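Local coordinates for pyoverdine biosynthesis protein PvcB (Pseudomonas aeruginosa, PDB 4YLM) that catalyses the iron- and 2-oxoglutarate-dependent oxidation of tyrosine isonitrile in the biosynthesis of paerucumarin, at residues G50-H55 with L251-N256; E70-Y75 with G88-L93; L150-S155 with P238-A243. One frame throughout, in Å; residues are numbered along the deposited sequence.

Contact 1: G50-H55 with L251-N256; sequences GLARSH and LVIADN
Ala52 presents its methyl to Ile253 where the last turn of helix 45-55 lies against strand 251-255. The tight part is small: Ala52 CB meets Ile253 CG2 at 3.9 Å, and the CB of Asp255 sits 3.7 Å from Ala52 O. With CG2 anti to the backbone N, Ile253 holds out its branch methyl rather than its longer arm to the helix. The segment axes come within 7.6 Å and their directions differ by 54°. The CA atoms of Ala52 and Asp255 are 6.1 Å apart, a closeness consistent with the small alanine.

Around Arg53 the fit is looser. Its CB turns away from the strand, and the guanidinium leaves to form salt bridges with Glu123 and Glu282, close to a bound glycerol. Arg53 O remains 3.9 Å from Asp255 OD2; Arg190 hydrogen-bonds to that carbonyl, while OD2 itself takes hydrogen bonds with His56 and Thr258 and OD1 one with Leu257 N.

The helix and strand thus meet through an alanine-isoleucine methyl contact and a carbonyl oxygen lying against the Asp255 CB, whereas Arg53 O and the Asp255 carboxylate have donors from outside the two segments. Bonds to both its oxygens should fix the carboxylate's rotation at the strand end; the side chain of Asp255 is about 10 Å from those of the probable iron ligands Asp114 and His261.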
loop_
_atom_site.group_PDB
_atom_site.type_symbol
_atom_site.label_atom_id
_atom_site.label_comp_id
_atom_site.label_asym_id
_atom_site.label_seq_id
_atom_site.Cartn_x
_atom_site.Cartn_y
_atom_site.Cartn_z
ATOM N N GLY A 50 6.917 -0.507 0.885
ATOM C CA GLY A 50 6.634 0.881 1.218
ATOM C C GLY A 50 7.363 1.330 2.480
ATOM O O GLY A 50 8.002 2.384 2.492
ATOM N N LEU A 51 7.270 0.536 3.545
ATOM C CA LEU A 51 7.958 0.859 4.795
ATOM C C LEU A 51 9.482 0.880 4.620
ATOM O O LEU A 51 10.153 1.745 5.174
ATOM C CB LEU A 51 7.584 -0.134 5.902
ATOM C CG LEU A 51 6.116 -0.174 6.347
ATOM C CD1 LEU A 51 5.888 -1.314 7.344
ATOM C CD2 LEU A 51 5.667 1.178 6.914
ATOM N N ALA A 52 10.020 -0.075 3.862
ATOM C CA ALA A 52 11.458 -0.117 3.624
ATOM C C ALA A 52 11.920 1.138 2.902
ATOM O O ALA A 52 13.013 1.647 3.149
ATOM C CB ALA A 52 11.855 -1.381 2.830
ATOM N N ARG A 53 11.087 1.652 2.008
ATOM C CA ARG A 53 11.475 2.844 1.271
ATOM C C ARG A 53 11.502 4.125 2.120
ATOM O O ARG A 53 12.270 5.043 1.830
ATOM C CB ARG A 53 10.591 3.016 0.039
ATOM C CG ARG A 53 10.995 2.073 -1.072
ATOM C CD ARG A 53 9.930 1.974 -2.151
ATOM N NE ARG A 53 10.420 1.199 -3.286
ATOM C CZ ARG A 53 9.642 0.443 -4.053
ATOM N NH1 ARG A 53 8.340 0.365 -3.801
ATOM N NH2 ARG A 53 10.170 -0.238 -5.062
ATOM N N SER A 54 10.669 4.194 3.157
ATOM C CA SER A 54 10.592 5.426 3.961
ATOM C C SER A 54 11.381 5.325 5.272
ATOM O O SER A 54 11.922 6.319 5.756
ATOM C CB SER A 54 9.135 5.767 4.271
ATOM O OG SER A 54 8.555 4.685 5.000
ATOM N N HIS A 55 11.447 4.122 5.839
ATOM C CA HIS A 55 12.198 3.900 7.065
ATOM C C HIS A 55 13.611 3.371 6.770
ATOM O O HIS A 55 14.457 3.361 7.659
ATOM C CB HIS A 55 11.478 2.904 7.971
ATOM C CG HIS A 55 10.151 3.384 8.487
ATOM N ND1 HIS A 55 10.035 4.242 9.560
ATOM C CD2 HIS A 55 8.885 3.087 8.104
ATOM C CE1 HIS A 55 8.756 4.462 9.807
ATOM N NE2 HIS A 55 8.037 3.783 8.931
ATOM N N LEU A 251 14.389 -11.214 10.117
ATOM C CA LEU A 251 14.361 -10.920 8.692
ATOM C C LEU A 251 14.597 -9.429 8.576
ATOM O O LEU A 251 13.867 -8.642 9.170
ATOM C CB LEU A 251 13.011 -11.310 8.067
ATOM C CG LEU A 251 12.967 -11.149 6.533
ATOM C CD1 LEU A 251 13.742 -12.287 5.861
ATOM C CD2 LEU A 251 11.541 -11.124 6.017
ATOM N N VAL A 252 15.630 -9.045 7.837
ATOM C CA VAL A 252 15.994 -7.653 7.701
ATOM C C VAL A 252 15.874 -7.266 6.237
ATOM O O VAL A 252 16.317 -7.997 5.346
ATOM C CB VAL A 252 17.437 -7.386 8.223
ATOM C CG1 VAL A 252 17.952 -6.016 7.774
ATOM C CG2 VAL A 252 17.484 -7.536 9.749
ATOM N N ILE A 253 15.246 -6.126 5.997
ATOM C CA ILE A 253 15.101 -5.615 4.647
ATOM C C ILE A 253 15.710 -4.231 4.643
ATOM O O ILE A 253 15.245 -3.365 5.367
ATOM C CB ILE A 253 13.611 -5.507 4.264
ATOM C CG1 ILE A 253 12.939 -6.889 4.350
ATOM C CG2 ILE A 253 13.476 -4.899 2.870
ATOM C CD1 ILE A 253 11.398 -6.820 4.295
ATOM N N ALA A 254 16.744 -4.031 3.826
ATOM C CA ALA A 254 17.512 -2.791 3.808
ATOM C C ALA A 254 17.371 -2.092 2.462
ATOM O O ALA A 254 17.398 -2.745 1.416
ATOM C CB ALA A 254 19.015 -3.098 4.100
ATOM N N ASP A 255 17.206 -0.770 2.504
ATOM C CA ASP A 255 17.130 0.085 1.321
ATOM C C ASP A 255 18.552 0.402 0.856
ATOM O O ASP A 255 19.174 1.358 1.327
ATOM C CB ASP A 255 16.359 1.380 1.681
ATOM C CG ASP A 255 16.261 2.375 0.534
ATOM O OD1 ASP A 255 16.696 2.074 -0.601
ATOM O OD2 ASP A 255 15.725 3.493 0.782
ATOM N N ASN A 256 19.060 -0.419 -0.063
ATOM C CA ASN A 256 20.415 -0.273 -0.592
ATOM C C ASN A 256 20.641 1.021 -1.387
ATOM O O ASN A 256 21.784 1.395 -1.633
ATOM C CB ASN A 256 20.760 -1.497 -1.459
ATOM C CG ASN A 256 22.166 -1.440 -2.030
ATOM O OD1 ASN A 256 23.167 -1.444 -1.294
ATOM N ND2 ASN A 256 22.252 -1.416 -3.353
#

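Contact 2: E70-Y75 with G88-L93; sequences ESLTRY and GAVLEL
Thr73 turns both branches of its side chain to the 88-93 segment. Its methyl, CG2, lies 3.6 Å from Ala89 CB, while its hydroxyl oxygen, OG1, comes to 3.3 Å from Val90 CG2 and also borders Ala89 CB, at 3.8 Å. The torsion explains this placing: chi1 of -63° sets CG2 anti to the backbone N and leaves OG1 beside it, and in that position the oxygen is hydrogen-bonded to Ala69 O one turn back in helix 69-79.

Val90 offers a single methyl to two helix residues. CG2 is touched by Thr73 OG1 and, less closely, by Leu72 CD2 at 4.1 Å. Both helix side chains run obliquely across that of Val90. Leu72 has CG anti to its backbone N, so that CD2 meets Val90 CG2; Arg275 of strand 272-286 packs on both residues, and Phe66 packs on Leu72.

The contact fastens helix 69-79 to Ala89 and Val90, in the segment that carries strand 91-95, which pairs with strand 272-286 in the main sheet. It is held by van der Waals packing of methyls and of the Thr73 hydroxyl against one of them; that hydroxyl already has its hydrogen bond to Ala69 O within the helix, consistent with its lying against a methyl here.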
loop_
_atom_site.group_PDB
_atom_site.type_symbol
_atom_site.label_atom_id
_atom_site.label_comp_id
_atom_site.label_asym_id
_atom_site.label_seq_id
_atom_site.Cartn_x
_atom_site.Cartn_y
_atom_site.Cartn_z
ATOM N N GLU A 70 15.317 -22.572 -0.222
ATOM C CA GLU A 70 14.340 -22.704 -1.284
ATOM C C GLU A 70 13.059 -21.934 -0.926
ATOM O O GLU A 70 12.489 -21.240 -1.768
ATOM C CB GLU A 70 14.021 -24.187 -1.515
ATOM C CG GLU A 70 15.146 -25.005 -2.174
ATOM C CD GLU A 70 16.264 -25.471 -1.216
ATOM O OE1 GLU A 70 16.236 -25.148 -0.007
ATOM O OE2 GLU A 70 17.187 -26.173 -1.690
ATOM N N SER A 71 12.611 -22.073 0.320
ATOM C CA SER A 71 11.430 -21.366 0.800
ATOM C C SER A 71 11.669 -19.855 0.763
ATOM O O SER A 71 10.837 -19.095 0.263
ATOM C CB SER A 71 11.083 -21.819 2.219
ATOM O OG SER A 71 9.915 -21.165 2.687
ATOM N N LEU A 72 12.821 -19.420 1.267
ATOM C CA LEU A 72 13.178 -18.002 1.189
ATOM C C LEU A 72 13.143 -17.518 -0.250
ATOM O O LEU A 72 12.630 -16.454 -0.535
ATOM C CB LEU A 72 14.561 -17.742 1.804
ATOM C CG LEU A 72 15.155 -16.331 1.704
ATOM C CD1 LEU A 72 14.257 -15.278 2.353
ATOM C CD2 LEU A 72 16.551 -16.308 2.335
ATOM N N THR A 73 13.687 -18.309 -1.163
ATOM C CA THR A 73 13.740 -17.913 -2.564
ATOM C C THR A 73 12.338 -17.718 -3.159
ATOM O O THR A 73 12.077 -16.714 -3.817
ATOM C CB THR A 73 14.535 -18.958 -3.387
ATOM O OG1 THR A 73 15.886 -18.999 -2.918
ATOM C CG2 THR A 73 14.547 -18.601 -4.855
ATOM N N ARG A 74 11.445 -18.676 -2.941
ATOM C CA ARG A 74 10.082 -18.552 -3.455
ATOM C C ARG A 74 9.398 -17.309 -2.876
ATOM O O ARG A 74 8.715 -16.566 -3.594
ATOM C CB ARG A 74 9.256 -19.814 -3.157
ATOM C CG ARG A 74 9.716 -21.064 -3.924
ATOM C CD ARG A 74 8.752 -22.234 -3.736
ATOM N NE ARG A 74 8.655 -22.665 -2.346
ATOM C CZ ARG A 74 9.423 -23.602 -1.797
ATOM N NH1 ARG A 74 10.342 -24.219 -2.527
ATOM N NH2 ARG A 74 9.263 -23.926 -0.520
ATOM N N TYR A 75 9.591 -17.075 -1.579
ATOM C CA TYR A 75 9.044 -15.876 -0.959
ATOM C C TYR A 75 9.549 -14.627 -1.656
ATOM O O TYR A 75 8.772 -13.709 -1.935
ATOM C CB TYR A 75 9.385 -15.795 0.528
ATOM C CG TYR A 75 9.031 -14.448 1.122
ATOM C CD1 TYR A 75 7.744 -14.190 1.583
ATOM C CD2 TYR A 75 9.976 -13.431 1.201
ATOM C CE1 TYR A 75 7.415 -12.959 2.118
ATOM C CE2 TYR A 75 9.653 -12.198 1.731
ATOM C CZ TYR A 75 8.367 -11.967 2.185
ATOM O OH TYR A 75 8.031 -10.735 2.712
ATOM N N GLY A 88 22.316 -18.351 -8.129
ATOM C CA GLY A 88 20.880 -18.334 -7.896
ATOM C C GLY A 88 20.440 -17.111 -7.103
ATOM O O GLY A 88 21.011 -16.041 -7.257
ATOM N N ALA A 89 19.444 -17.278 -6.240
ATOM C CA ALA A 89 18.864 -16.161 -5.501
ATOM C C ALA A 89 19.582 -15.862 -4.180
ATOM O O ALA A 89 19.750 -14.702 -3.810
ATOM C CB ALA A 89 17.366 -16.420 -5.243
ATOM N N VAL A 90 20.002 -16.910 -3.480
ATOM C CA VAL A 90 20.467 -16.785 -2.098
ATOM C C VAL A 90 21.988 -16.896 -1.917
ATOM O O VAL A 90 22.601 -17.922 -2.245
ATOM C CB VAL A 90 19.800 -17.852 -1.208
ATOM C CG1 VAL A 90 20.403 -17.853 0.193
ATOM C CG2 VAL A 90 18.297 -17.631 -1.149
ATOM N N LEU A 91 22.592 -15.843 -1.383
ATOM C CA LEU A 91 23.997 -15.904 -0.960
ATOM C C LEU A 91 24.061 -16.447 0.469
ATOM O O LEU A 91 23.423 -15.896 1.372
ATOM C CB LEU A 91 24.645 -14.514 -1.027
ATOM C CG LEU A 91 26.093 -14.426 -0.506
ATOM C CD1 LEU A 91 27.033 -15.186 -1.427
ATOM C CD2 LEU A 91 26.540 -12.975 -0.354
ATOM N N GLU A 92 24.798 -17.541 0.672
ATOM C CA GLU A 92 24.964 -18.125 2.008
ATOM C C GLU A 92 26.097 -17.425 2.734
ATOM O O GLU A 92 27.186 -17.286 2.191
ATOM C CB GLU A 92 25.280 -19.625 1.910
ATOM C CG GLU A 92 24.189 -20.455 1.253
ATOM C CD GLU A 92 22.987 -20.692 2.166
ATOM O OE1 GLU A 92 23.148 -20.721 3.409
ATOM O OE2 GLU A 92 21.877 -20.866 1.638
ATOM N N LEU A 93 25.854 -16.984 3.964
ATOM C CA LEU A 93 26.892 -16.279 4.723
ATOM C C LEU A 93 27.041 -16.972 6.059
ATOM O O LEU A 93 26.312 -16.679 7.010
ATOM C CB LEU A 93 26.526 -14.804 4.932
ATOM C CG LEU A 93 26.457 -13.923 3.681
ATOM C CD1 LEU A 93 25.662 -12.652 3.950
ATOM C CD2 LEU A 93 27.851 -13.575 3.161
#

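Contact 3: L150-S155 with P238-A243; sequences LQLADS and PQAHYA
The turn leading into strand 241-244, an outer strand, within this chain, of the antiparallel sheet it forms with 141-145 and 259-263, meets Leu152, in the segment that carries helix 146-152. One leucine makes the join. CD1 of Leu152 lies 4.1 Å from Ala240 CB and 4.2 Å from Gln239 CB, whereas CD2 reaches the amide end of Gln239, coming to 3.2 Å from OE1, a close approach of carbon to oxygen. The glutamine amide carbon, CD, is 3.8 Å from the same CD2 methyl.

Gln239 lays its amide end beside the leucine methyl. Its CG is anti to the carbonyl carbon (chi1 -72°) and the chain runs straight on from there (chi2 -178°), bringing the carbonyl end of the amide alongside the isobutyl group.

The two backbones remain well separated, with 8.3 Å between the CA atoms of Leu152 and Gln239, and the leucine side chain spans the interval. His237 packs on it as well, and Arg233 of helix 224-235 hydrogen-bonds to Leu152 O. Ala240 is tied to the sheet by backbone bonding with Ser145. Across the two segments the attachment is therefore apolar contact plus a carbonyl oxygen resting on a methyl, a junction without directional bonds.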
loop_
_atom_site.group_PDB
_atom_site.type_symbol
_atom_site.label_atom_id
_atom_site.label_comp_id
_atom_site.label_asym_id
_atom_site.label_seq_id
_atom_site.Cartn_x
_atom_site.Cartn_y
_atom_site.Cartn_z
ATOM N N LEU A 150 23.682 13.624 5.994
ATOM C CA LEU A 150 23.578 14.926 5.336
ATOM C C LEU A 150 23.022 16.013 6.255
ATOM O O LEU A 150 23.366 17.185 6.102
ATOM C CB LEU A 150 22.763 14.847 4.042
ATOM C CG LEU A 150 23.509 14.381 2.786
ATOM C CD1 LEU A 150 22.540 13.865 1.696
ATOM C CD2 LEU A 150 24.402 15.508 2.241
ATOM N N GLN A 151 22.176 15.632 7.210
ATOM C CA GLN A 151 21.599 16.605 8.141
ATOM C C GLN A 151 22.592 16.978 9.244
ATOM O O GLN A 151 22.407 17.970 9.939
ATOM C CB GLN A 151 20.321 16.066 8.800
ATOM C CG GLN A 151 19.264 15.521 7.845
ATOM C CD GLN A 151 18.978 16.440 6.690
ATOM O OE1 GLN A 151 18.620 17.598 6.881
ATOM N NE2 GLN A 151 19.129 15.924 5.469
ATOM N N LEU A 152 23.628 16.165 9.420
ATOM C CA LEU A 152 24.621 16.415 10.461
ATOM C C LEU A 152 25.755 17.317 9.992
ATOM O O LEU A 152 26.426 17.955 10.804
ATOM C CB LEU A 152 25.190 15.104 10.987
ATOM C CG LEU A 152 24.196 14.279 11.803
ATOM C CD1 LEU A 152 24.637 12.829 11.906
ATOM C CD2 LEU A 152 24.012 14.897 13.179
ATOM N N ALA A 153 25.969 17.365 8.684
ATOM C CA ALA A 153 27.085 18.110 8.117
ATOM C C ALA A 153 26.942 19.608 8.372
ATOM O O ALA A 153 25.849 20.159 8.249
ATOM C CB ALA A 153 27.168 17.849 6.625
ATOM N N ASP A 154 28.046 20.277 8.706
ATOM C CA ASP A 154 28.014 21.734 8.800
ATOM C C ASP A 154 28.261 22.346 7.428
ATOM O O ASP A 154 28.593 21.635 6.475
ATOM C CB ASP A 154 29.001 22.275 9.849
ATOM C CG ASP A 154 30.456 22.096 9.447
ATOM O OD1 ASP A 154 31.260 21.745 10.332
ATOM O OD2 ASP A 154 30.799 22.320 8.265
ATOM N N SER A 155 28.085 23.660 7.339
ATOM C CA SER A 155 28.202 24.395 6.084
ATOM C C SER A 155 29.458 24.057 5.286
ATOM O O SER A 155 29.394 23.882 4.071
ATOM C CB SER A 155 28.179 25.900 6.362
ATOM O OG SER A 155 27.115 26.233 7.234
ATOM N N PRO A 238 25.687 8.604 15.961
ATOM C CA PRO A 238 24.548 7.852 16.506
ATOM C C PRO A 238 23.196 8.193 15.859
ATOM O O PRO A 238 22.301 7.345 15.879
ATOM C CB PRO A 238 24.551 8.242 17.990
ATOM C CG PRO A 238 25.997 8.567 18.281
ATOM C CD PRO A 238 26.538 9.184 17.020
ATOM N N GLN A 239 23.041 9.399 15.320
ATOM C CA GLN A 239 21.811 9.766 14.617
ATOM C C GLN A 239 21.703 9.078 13.252
ATOM O O GLN A 239 20.609 8.946 12.710
ATOM C CB GLN A 239 21.708 11.290 14.427
ATOM C CG GLN A 239 21.414 12.094 15.700
ATOM C CD GLN A 239 21.266 13.607 15.453
ATOM O OE1 GLN A 239 21.165 14.072 14.311
ATOM N NE2 GLN A 239 21.242 14.376 16.539
ATOM N N ALA A 240 22.837 8.641 12.703
ATOM C CA ALA A 240 22.884 8.170 11.325
ATOM C C ALA A 240 23.267 6.700 11.167
ATOM O O ALA A 240 23.182 6.156 10.069
ATOM C CB ALA A 240 23.829 9.043 10.497
ATOM N N HIS A 241 23.652 6.058 12.264
ATOM C CA HIS A 241 24.336 4.772 12.206
ATOM C C HIS A 241 23.661 3.769 13.126
ATOM O O HIS A 241 23.285 4.106 14.246
ATOM C CB HIS A 241 25.800 4.960 12.631
ATOM C CG HIS A 241 26.661 3.741 12.455
ATOM N ND1 HIS A 241 27.050 3.274 11.217
ATOM C CD2 HIS A 241 27.247 2.925 13.363
ATOM C CE1 HIS A 241 27.835 2.220 11.369
ATOM N NE2 HIS A 241 27.958 1.976 12.661
ATOM N N TYR A 242 23.512 2.537 12.647
ATOM C CA TYR A 242 22.928 1.456 13.435
ATOM C C TYR A 242 23.740 0.173 13.259
ATOM O O TYR A 242 24.042 -0.238 12.134
ATOM C CB TYR A 242 21.466 1.218 13.004
ATOM C CG TYR A 242 20.853 -0.046 13.567
ATOM C CD1 TYR A 242 20.385 -0.087 14.871
ATOM C CD2 TYR A 242 20.730 -1.195 12.789
ATOM C CE1 TYR A 242 19.825 -1.243 15.399
ATOM C CE2 TYR A 242 20.162 -2.363 13.308
ATOM C CZ TYR A 242 19.715 -2.376 14.610
ATOM O OH TYR A 242 19.158 -3.515 15.144
ATOM N N ALA A 243 24.084 -0.469 14.370
ATOM C CA ALA A 243 24.811 -1.730 14.325
ATOM C C ALA A 243 23.878 -2.844 14.775
ATOM O O ALA A 243 23.347 -2.806 15.889
ATOM C CB ALA A 243 26.068 -1.657 15.217
#

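Overall arrangement
Strand 251-255 of contact 1 belongs to the main mixed sheet, which contact 2 reaches through Ala89 and Val90 in the segment that carries strand 91-95; strand 272-286 pairs with 91-95 and, through 120-131, connects it to 251-255. Contact 3 involves the three-stranded sheet, whose strand 241-244 comes just before 251-255 in the chain. The centre of contact 1 is about 18 Å from that of each other contact, and the centres of contacts 2 and 3 are about 33 Å apart, on opposite sides of the chain's centre. Contacts 2 and 3 follow in series inside the loop closed by contact 1. Together they attach three helices to the sheet framework of this TfdA-family oxygenase.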